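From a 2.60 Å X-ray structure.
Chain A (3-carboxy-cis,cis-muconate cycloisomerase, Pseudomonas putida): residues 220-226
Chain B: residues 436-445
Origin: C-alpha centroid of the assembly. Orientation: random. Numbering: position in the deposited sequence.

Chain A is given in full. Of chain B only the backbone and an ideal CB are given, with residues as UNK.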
ATOM      1  N   THR A 220       6.086   2.736  31.418  1.00 31.73           N
ATOM      2  CA  THR A 220       4.893   2.262  32.086  1.00 32.02           C
ATOM      3  C   THR A 220       4.819   0.738  31.940  1.00 30.25           C
ATOM      4  O   THR A 220       5.372   0.169  31.001  1.00 32.19           O
ATOM      5  CB  THR A 220       3.641   2.877  31.436  1.00 35.17           C
ATOM      6  OG1 THR A 220       3.735   4.308  31.476  1.00 38.97           O
ATOM      7  CG2 THR A 220       2.371   2.428  32.165  1.00 38.31           C
ATOM      8  N   LEU A 221       4.156   0.076  32.879  1.00 27.86           N
ATOM      9  CA  LEU A 221       3.979  -1.363  32.804  1.00 26.75           C
ATOM     10  C   LEU A 221       2.600  -1.503  32.174  1.00 26.50           C
ATOM     11  O   LEU A 221       1.634  -0.952  32.679  1.00 28.79           O
ATOM     12  CB  LEU A 221       3.987  -1.983  34.206  1.00 26.23           C
ATOM     13  CG  LEU A 221       4.031  -3.517  34.321  1.00 25.79           C
ATOM     14  CD1 LEU A 221       5.308  -4.048  33.698  1.00 24.83           C
ATOM     15  CD2 LEU A 221       3.963  -3.935  35.778  1.00 24.67           C
ATOM     16  N   PRO A 222       2.492  -2.218  31.049  1.00 25.54           N
ATOM     17  CA  PRO A 222       1.195  -2.402  30.372  1.00 24.07           C
ATOM     18  C   PRO A 222       0.292  -3.385  31.111  1.00 22.28           C
ATOM     19  O   PRO A 222       0.756  -4.103  32.002  1.00 22.46           O
ATOM     20  CB  PRO A 222       1.603  -2.916  28.999  1.00 25.50           C
ATOM     21  CG  PRO A 222       2.829  -3.772  29.342  1.00 27.10           C
ATOM     22  CD  PRO A 222       3.584  -2.894  30.325  1.00 25.10           C
ATOM     23  N   GLU A 223      -0.986  -3.432  30.742  1.00 20.70           N
ATOM     24  CA  GLU A 223      -1.915  -4.343  31.413  1.00 21.39           C
ATOM     25  C   GLU A 223      -1.440  -5.785  31.273  1.00 21.00           C
ATOM     26  O   GLU A 223      -1.663  -6.607  32.161  1.00 20.31           O
ATOM     27  CB  GLU A 223      -3.353  -4.195  30.869  1.00 21.79           C
ATOM     28  CG  GLU A 223      -3.687  -4.965  29.601  1.00 22.94           C
ATOM     29  CD  GLU A 223      -3.068  -4.370  28.353  1.00 24.76           C
ATOM     30  OE1 GLU A 223      -2.347  -3.356  28.464  1.00 25.00           O
ATOM     31  OE2 GLU A 223      -3.306  -4.926  27.256  1.00 25.82           O
ATOM     32  N   GLN A 224      -0.774  -6.068  30.154  1.00 21.00           N
ATOM     33  CA  GLN A 224      -0.228  -7.391  29.858  1.00 21.37           C
ATOM     34  C   GLN A 224       0.817  -7.251  28.759  1.00 21.97           C
ATOM     35  O   GLN A 224       0.884  -6.210  28.092  1.00 22.88           O
ATOM     36  CB  GLN A 224      -1.328  -8.326  29.373  1.00 20.60           C
ATOM     37  CG  GLN A 224      -2.026  -7.823  28.142  1.00 19.29           C
ATOM     38  CD  GLN A 224      -3.340  -8.508  27.915  1.00 18.69           C
ATOM     39  OE1 GLN A 224      -4.297  -7.888  27.445  1.00 20.03           O
ATOM     40  NE2 GLN A 224      -3.405  -9.793  28.240  1.00 16.63           N
ATOM     41  N   PRO A 225       1.666  -8.280  28.571  1.00 21.03           N
ATOM     42  CA  PRO A 225       2.690  -8.213  27.522  1.00 20.49           C
ATOM     43  C   PRO A 225       1.985  -8.091  26.175  1.00 21.89           C
ATOM     44  O   PRO A 225       0.797  -8.422  26.060  1.00 23.41           O
ATOM     45  CB  PRO A 225       3.420  -9.533  27.678  1.00 19.88           C
ATOM     46  CG  PRO A 225       3.351  -9.768  29.145  1.00 18.72           C
ATOM     47  CD  PRO A 225       1.916  -9.421  29.470  1.00 19.17           C
ATOM     48  N   TRP A 226       2.696  -7.623  25.155  1.00 21.89           N
ATOM     49  CA  TRP A 226       2.077  -7.462  23.844  1.00 21.42           C
ATOM     50  C   TRP A 226       2.931  -7.965  22.678  1.00 20.96           C
ATOM     51  O   TRP A 226       3.096  -7.260  21.674  1.00 19.95           O
ATOM     52  CB  TRP A 226       1.711  -5.987  23.639  1.00 22.70           C
ATOM     53  CG  TRP A 226       2.800  -5.056  24.093  1.00 23.77           C
ATOM     54  CD1 TRP A 226       3.150  -4.778  25.383  1.00 23.11           C
ATOM     55  CD2 TRP A 226       3.747  -4.366  23.263  1.00 22.54           C
ATOM     56  NE1 TRP A 226       4.259  -3.965  25.407  1.00 23.02           N
ATOM     57  CE2 TRP A 226       4.643  -3.698  24.119  1.00 22.92           C
ATOM     58  CE3 TRP A 226       3.923  -4.252  21.881  1.00 22.64           C
ATOM     59  CZ2 TRP A 226       5.707  -2.925  23.635  1.00 21.31           C
ATOM     60  CZ3 TRP A 226       4.985  -3.479  21.402  1.00 21.17           C
ATOM     61  CH2 TRP A 226       5.859  -2.829  22.281  1.00 19.86           C
TER
ATOM     62  N   UNK B 436      -3.328 -13.419  36.024  1.00 27.30           N
ATOM     63  CA  UNK B 436      -3.136 -12.015  36.365  1.00 25.13           C
ATOM     64  C   UNK B 436      -3.400 -11.131  35.129  1.00 24.29           C
ATOM     65  O   UNK B 436      -4.119 -10.127  35.211  1.00 22.48           O
ATOM     66  CB  UNK B 436      -1.722 -11.785  36.903  1.00 25.13           C
ATOM     67  N   UNK B 437      -2.822 -11.508  33.988  1.00 22.62           N
ATOM     68  CA  UNK B 437      -3.020 -10.768  32.742  1.00 21.74           C
ATOM     69  C   UNK B 437      -4.514 -10.625  32.439  1.00 22.43           C
ATOM     70  O   UNK B 437      -4.988  -9.549  32.065  1.00 22.18           O
ATOM     71  CB  UNK B 437      -2.306 -11.467  31.583  1.00 21.74           C
ATOM     72  N   UNK B 438      -5.257 -11.719  32.583  1.00 23.23           N
ATOM     73  CA  UNK B 438      -6.691 -11.689  32.321  1.00 22.93           C
ATOM     74  C   UNK B 438      -7.326 -10.706  33.279  1.00 23.77           C
ATOM     75  O   UNK B 438      -8.171  -9.908  32.892  1.00 24.44           O
ATOM     76  CB  UNK B 438      -7.318 -13.077  32.462  1.00 22.93           C
ATOM     77  N   UNK B 439      -6.893 -10.752  34.534  1.00 24.24           N
ATOM     78  CA  UNK B 439      -7.420  -9.866  35.565  1.00 24.06           C
ATOM     79  C   UNK B 439      -7.253  -8.383  35.232  1.00 23.78           C
ATOM     80  O   UNK B 439      -8.219  -7.616  35.279  1.00 21.75           O
ATOM     81  CB  UNK B 439      -6.733 -10.169  36.898  1.00 24.06           C
ATOM     82  N   UNK B 440      -6.021  -7.990  34.915  1.00 22.83           N
ATOM     83  CA  UNK B 440      -5.713  -6.611  34.580  1.00 21.53           C
ATOM     84  C   UNK B 440      -6.481  -6.136  33.348  1.00 23.04           C
ATOM     85  O   UNK B 440      -7.035  -5.031  33.328  1.00 21.86           O
ATOM     86  CB  UNK B 440      -4.208  -6.454  34.351  1.00 21.53           C
ATOM     87  N   UNK B 441      -6.510  -6.970  32.314  1.00 25.36           N
ATOM     88  CA  UNK B 441      -7.203  -6.600  31.093  1.00 26.68           C
ATOM     89  C   UNK B 441      -8.684  -6.393  31.365  1.00 28.39           C
ATOM     90  O   UNK B 441      -9.244  -5.369  30.979  1.00 30.63           O
ATOM     91  CB  UNK B 441      -7.002  -7.667  30.015  1.00 26.68           C
ATOM     92  N   UNK B 442      -9.322  -7.352  32.027  1.00 28.53           N
ATOM     93  CA  UNK B 442     -10.748  -7.222  32.307  1.00 28.72           C
ATOM     94  C   UNK B 442     -10.986  -6.009  33.181  1.00 29.17           C
ATOM     95  O   UNK B 442     -11.938  -5.269  32.980  1.00 28.89           O
ATOM     96  CB  UNK B 442     -11.294  -8.483  32.979  1.00 28.72           C
ATOM     97  N   UNK B 443     -10.109  -5.815  34.154  1.00 30.65           N
ATOM     98  CA  UNK B 443     -10.221  -4.700  35.076  1.00 31.83           C
ATOM     99  C   UNK B 443     -10.255  -3.393  34.299  1.00 33.91           C
ATOM    100  O   UNK B 443     -11.173  -2.588  34.454  1.00 33.63           O
ATOM    101  CB  UNK B 443      -9.065  -4.704  36.078  1.00 31.83           C
ATOM    102  N   UNK B 444      -9.259  -3.199  33.442  1.00 36.06           N
ATOM    103  CA  UNK B 444      -9.168  -1.988  32.644  1.00 36.14           C
ATOM    104  C   UNK B 444     -10.392  -1.800  31.763  1.00 34.76           C
ATOM    105  O   UNK B 444     -10.809  -0.680  31.500  1.00 33.34           O
ATOM    106  CB  UNK B 444      -7.904  -2.018  31.782  1.00 36.14           C
ATOM    107  N   UNK B 445     -10.963  -2.907  31.304  1.00 35.37           N
ATOM    108  CA  UNK B 445     -12.166  -2.874  30.469  1.00 35.92           C
ATOM    109  C   UNK B 445     -13.338  -2.298  31.269  1.00 38.18           C
ATOM    110  O   UNK B 445     -14.135  -1.519  30.754  1.00 37.09           O
ATOM    111  CB  UNK B 445     -12.505  -4.274  29.952  1.00 35.92           C
TER

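Residues 436-445 of chain B form a continuous helix, with regular i to i+4 backbone hydrogen bonds. Chain A passes it as an irregular loop. Positions clear of the loop are not restricted by it. The closest CA pairs are Gln224(A) with position 437 and Glu223(A) with position 440.

Position 436: CA-to-CB points sideways, and no chain A atom lies within 5.5 Å of the ideal CB. The residue is Val436(B), which makes no contact with the loop.

Position 437: CA-to-CB points sideways, and the ideal CB lies 4.9 Å from O of Glu223(A) and 5.1 Å from CD of Pro225(A). The proline offers an apolar ring. A long aliphatic or an aromatic side chain could reach it. The residue is Trp437(B). CD of Pro225(A) sits over one face of the indole, 3.4 Å from CE2 of Trp437(B). CD of Pro225(A) lies 3.6 Å from the centroid of the Trp437(B) five-membered ring, a CH-pi contact. CA of Gln224(A) lies over the same indole.

Positions 438 and 439: the first points away and the second sideways, both clear of chain A. They are Val438(B) and Ala439(B).

Position 440: CA-to-CB points toward the loop, and the ideal CB is 3.4 Å from O of Glu223(A). O of Pro222(A) is a second carbonyl further along. A long donor suits, so lysine, arginine or glutamine are candidates. The residue is Arg440(B). Its NH1 gives a weak hydrogen bond to O of Glu223(A), 3.5 Å. NH1 of Arg440(B) is closer to O of Pro222(A), 2.6 Å, but the angle is poor for a hydrogen bond. Both oxygens lie at the guanidinium edge. NH2 of Arg440(B) is 3.8 Å from CD2 of Leu221(A).

Position 441: CA-to-CB points sideways, and the ideal CB is 4.3 Å from CG of Glu223(A). A small residue such as alanine, glycine or serine suits this close approach. The residue is Ala441(B), whose CB packs 4.3 Å from CG of Glu223(A).

Positions 442 and 443: both are out of reach of the loop. They are Val442(B) and Ser443(B).

Position 444: CA-to-CB points toward the loop, with the ideal CB 5.1 Å from CB of Glu223(A). The nearby carboxylate would favour a basic or neutral polar side chain. The residue is instead Glu444(B). Its OE1 lies 4.6 Å from OE1 of Glu223(A), placing like charges close together.

Position 445: out of reach of the loop. The residue is His445(B), hydrogen-bonded through NE2 elsewhere in the structure.

Chain B, residues 436-445: VWVARAVSEH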
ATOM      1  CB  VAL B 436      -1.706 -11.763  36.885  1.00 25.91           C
ATOM      2  CG1 VAL B 436      -1.496 -10.267  37.159  1.00 26.22           C
ATOM      3  CG2 VAL B 436      -1.468 -12.569  38.137  1.00 21.56           C
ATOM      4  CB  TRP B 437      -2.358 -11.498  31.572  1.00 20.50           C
ATOM      5  CG  TRP B 437      -0.865 -11.637  31.662  1.00 20.50           C
ATOM      6  CD1 TRP B 437      -0.104 -12.580  31.036  1.00 19.65           C
ATOM      7  CD2 TRP B 437       0.050 -10.814  32.406  1.00 19.87           C
ATOM      8  NE1 TRP B 437       1.221 -12.403  31.342  1.00 19.39           N
ATOM      9  CE2 TRP B 437       1.347 -11.329  32.182  1.00 19.57           C
ATOM     10  CE3 TRP B 437      -0.099  -9.698  33.242  1.00 20.42           C
ATOM     11  CZ2 TRP B 437       2.499 -10.762  32.762  1.00 19.28           C
ATOM     12  CZ3 TRP B 437       1.051  -9.133  33.822  1.00 20.82           C
ATOM     13  CH2 TRP B 437       2.331  -9.672  33.576  1.00 19.18           C
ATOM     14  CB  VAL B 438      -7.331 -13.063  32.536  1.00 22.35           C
ATOM     15  CG1 VAL B 438      -8.841 -12.967  32.377  1.00 20.37           C
ATOM     16  CG2 VAL B 438      -6.747 -14.066  31.546  1.00 21.75           C
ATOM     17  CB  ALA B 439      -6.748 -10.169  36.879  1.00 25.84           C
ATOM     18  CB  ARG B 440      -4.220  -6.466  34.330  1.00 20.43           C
ATOM     19  CG  ARG B 440      -3.354  -6.757  35.514  1.00 19.06           C
ATOM     20  CD  ARG B 440      -1.927  -6.602  35.086  1.00 23.45           C
ATOM     21  NE  ARG B 440      -1.171  -5.822  36.049  1.00 28.58           N
ATOM     22  CZ  ARG B 440      -0.326  -4.850  35.726  1.00 30.41           C
ATOM     23  NH1 ARG B 440      -0.121  -4.526  34.453  1.00 30.13           N
ATOM     24  NH2 ARG B 440       0.318  -4.196  36.685  1.00 33.27           N
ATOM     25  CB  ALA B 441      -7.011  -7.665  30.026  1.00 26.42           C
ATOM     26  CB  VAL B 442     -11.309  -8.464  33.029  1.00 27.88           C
ATOM     27  CG1 VAL B 442     -12.736  -8.204  33.471  1.00 26.51           C
ATOM     28  CG2 VAL B 442     -11.261  -9.661  32.107  1.00 27.01           C
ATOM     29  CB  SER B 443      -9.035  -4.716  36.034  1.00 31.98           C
ATOM     30  OG  SER B 443      -9.183  -3.756  37.052  1.00 34.75           O
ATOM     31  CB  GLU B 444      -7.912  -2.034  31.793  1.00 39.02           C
ATOM     32  CG  GLU B 444      -7.313  -0.679  31.603  1.00 45.48           C
ATOM     33  CD  GLU B 444      -6.040  -0.738  30.819  1.00 49.42           C
ATOM     34  OE1 GLU B 444      -6.106  -1.042  29.603  1.00 52.03           O
ATOM     35  OE2 GLU B 444      -4.974  -0.492  31.428  1.00 51.99           O
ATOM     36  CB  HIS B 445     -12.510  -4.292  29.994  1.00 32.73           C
ATOM     37  CG  HIS B 445     -13.925  -4.453  29.536  1.00 30.32           C
ATOM     38  ND1 HIS B 445     -14.408  -3.873  28.384  1.00 29.89           N
ATOM     39  CD2 HIS B 445     -14.962  -5.140  30.072  1.00 29.65           C
ATOM     40  CE1 HIS B 445     -15.680  -4.198  28.226  1.00 28.69           C
ATOM     41  NE2 HIS B 445     -16.041  -4.967  29.236  1.00 28.59           N
TER
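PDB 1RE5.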